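Local coordinates for ABC transporter, permease protein, putative (Porphyromonas gingivalis, PDB 2P0S) that probably serves as one domain of a membrane permease in an ABC-type transporter, and carries a magnesium ion here, at residues A[61-65]-A[94-98]. Sequence-based numbering, arbitrary orientation.
Sequences QDLLE and LSDKK. With MG (magnesium ion), chain C.
The carboxylate of Asp62 and the ammonium of Lys97 meet through water, and the flat group is approached differently on its two faces. Over one face lies Glu65 CG, 4.3 Å from Asp62 CG; displaced toward the other is water 1, which donates to Asp62 OD1. Around the carboxylate edge lie Leu64 N at OD1, and the magnesium ion and water 2 at OD2. With CG trans to the backbone N (chi1 -174°), OD1 turns back to Leu64 N (2.8 Å), met nearly along the C-O direction, and closes an Asx turn. OD2 holds the ion at 2.0 Å, and five waters complete its six-coordinate shell. Lys97 NZ stands 4.4 Å from Asp62 OD2, joined to it by water 2 and, more weakly, to the shell by water 4; its direct salt bridge goes to Glu20. Metal-bound water 3 donates to second-shell Glu65 OE1, while Gln61 NE2 donates to the anti lone pair of Glu65 OE2 (3.2 Å), 22° out of the amide plane.

Beside this hydrated cluster lies an apolar seam. Leu94 CD1 abuts Leu63 CB (3.7 Å), and Leu64 runs antiparallel past Leu94, bringing its CD2 3.8 Å from Leu94 CB. Leu64 CD1 rests on Lys98 CG (3.8 Å). Ile116 of the second subunit packs on Leu64, Leu94 and Lys98, so the junction of loop 60-69 with helix 80-100 forms part of the subunit interface.

The example illustrates outer-sphere coupling: one protein ligand fixes a largely hydrated dication, which, with lesser help from the ammonium, probably offsets Asp62's negative charge, while water 2 relays a hydrogen bond between the side chains.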
loop_
_atom_site.group_PDB
_atom_site.type_symbol
_atom_site.label_atom_id
_atom_site.label_comp_id
_atom_site.label_asym_id
_atom_site.label_seq_id
_atom_site.Cartn_x
_atom_site.Cartn_y
_atom_site.Cartn_z
ATOM N N GLN A 61 17.875 -12.372 -7.676
ATOM C CA GLN A 61 19.103 -12.243 -6.911
ATOM C C GLN A 61 18.735 -11.583 -5.580
ATOM O O GLN A 61 17.632 -11.014 -5.422
ATOM C CB GLN A 61 20.115 -11.358 -7.665
ATOM C CG GLN A 61 21.473 -11.309 -6.977
ATOM C CD GLN A 61 22.599 -10.730 -7.848
ATOM O OE1 GLN A 61 22.464 -10.690 -9.113
ATOM N NE2 GLN A 61 23.715 -10.196 -7.185
ATOM N N ASP A 62 19.606 -11.805 -4.583
ATOM C CA ASP A 62 19.498 -11.134 -3.294
ATOM C C ASP A 62 19.397 -9.628 -3.587
ATOM O O ASP A 62 20.297 -9.123 -4.302
ATOM C CB ASP A 62 20.772 -11.450 -2.460
ATOM C CG ASP A 62 20.667 -10.891 -1.044
ATOM O OD1 ASP A 62 20.186 -9.752 -0.896
ATOM O OD2 ASP A 62 20.935 -11.647 -0.068
ATOM N N LEU A 63 18.355 -8.970 -3.066
ATOM C CA LEU A 63 17.975 -7.576 -3.448
ATOM C C LEU A 63 18.821 -6.590 -2.730
ATOM O O LEU A 63 18.833 -5.395 -3.142
ATOM C CB LEU A 63 16.467 -7.280 -3.204
ATOM C CG LEU A 63 15.623 -8.231 -4.053
ATOM C CD1 LEU A 63 14.145 -7.980 -3.782
ATOM C CD2 LEU A 63 15.811 -7.922 -5.614
ATOM N N LEU A 64 19.595 -7.121 -1.785
ATOM C CA LEU A 64 20.622 -6.244 -1.191
ATOM C C LEU A 64 21.833 -6.125 -2.052
ATOM O O LEU A 64 22.558 -5.063 -1.924
ATOM C CB LEU A 64 20.971 -6.696 0.238
ATOM C CG LEU A 64 20.029 -6.349 1.410
ATOM C CD1 LEU A 64 20.562 -6.559 2.855
ATOM C CD2 LEU A 64 19.525 -4.930 1.306
ATOM N N GLU A 65 22.220 -7.132 -2.811
ATOM C CA GLU A 65 23.357 -7.134 -3.759
ATOM C C GLU A 65 22.914 -6.494 -5.042
ATOM O O GLU A 65 23.560 -5.676 -5.588
ATOM C CB GLU A 65 23.833 -8.575 -4.088
ATOM C CG GLU A 65 24.249 -9.339 -2.867
ATOM C CD GLU A 65 24.391 -10.891 -3.118
ATOM O OE1 GLU A 65 24.499 -11.598 -2.086
ATOM O OE2 GLU A 65 24.431 -11.369 -4.310
ATOM N N LEU A 94 14.079 -5.511 3.705
ATOM C CA LEU A 94 15.532 -5.322 3.420
ATOM C C LEU A 94 16.078 -4.260 4.336
ATOM O O LEU A 94 17.232 -4.422 4.764
ATOM C CB LEU A 94 15.766 -4.888 1.938
ATOM C CG LEU A 94 15.241 -6.017 0.984
ATOM C CD1 LEU A 94 15.080 -5.305 -0.417
ATOM C CD2 LEU A 94 16.286 -7.096 0.892
ATOM N N SER A 95 15.288 -3.195 4.539
ATOM C CA SER A 95 15.714 -2.116 5.491
ATOM C C SER A 95 15.952 -2.692 6.901
ATOM O O SER A 95 17.021 -2.580 7.548
ATOM C CB SER A 95 14.666 -1.050 5.530
ATOM O OG SER A 95 14.634 -0.416 4.216
ATOM N N ASP A 96 14.949 -3.421 7.364
ATOM C CA ASP A 96 15.062 -4.043 8.662
ATOM C C ASP A 96 16.223 -5.044 8.796
ATOM O O ASP A 96 16.773 -5.197 9.933
ATOM C CB ASP A 96 13.748 -4.827 8.986
ATOM C CG ASP A 96 12.608 -3.934 9.384
ATOM O OD1 ASP A 96 12.766 -2.689 9.494
ATOM O OD2 ASP A 96 11.488 -4.495 9.595
ATOM N N LYS A 97 16.508 -5.819 7.721
ATOM C CA LYS A 97 17.598 -6.737 7.753
ATOM C C LYS A 97 18.888 -5.935 7.925
ATOM O O LYS A 97 19.767 -6.378 8.680
ATOM C CB LYS A 97 17.651 -7.517 6.459
ATOM C CG LYS A 97 18.735 -8.507 6.402
ATOM C CD LYS A 97 18.445 -9.595 5.304
ATOM C CE LYS A 97 19.470 -10.717 5.354
ATOM N NZ LYS A 97 19.350 -11.510 4.074
ATOM N N LYS A 98 19.018 -4.838 7.193
ATOM C CA LYS A 98 20.262 -4.028 7.341
ATOM C C LYS A 98 20.329 -3.396 8.714
ATOM O O LYS A 98 21.376 -3.383 9.358
ATOM C CB LYS A 98 20.315 -2.921 6.315
ATOM C CG LYS A 98 20.647 -3.390 4.893
ATOM C CD LYS A 98 20.609 -2.202 3.924
ATOM C CE LYS A 98 22.008 -1.734 3.601
ATOM N NZ LYS A 98 21.932 -1.451 2.095
HETATM MG MG MG C . 21.585 -13.492 0.286
HETATM O O HOH W 1 18.008 -10.033 1.214
HETATM O O HOH W 2 21.033 -10.325 2.334
HETATM O O HOH W 3 22.959 -13.567 -1.264
HETATM O O HOH W 4 20.432 -13.629 2.026
HETATM O O HOH W 5 23.085 -12.676 1.559
HETATM O O HOH W 6 22.552 -15.446 0.669
HETATM O O HOH W 7 20.142 -14.609 -1.010
#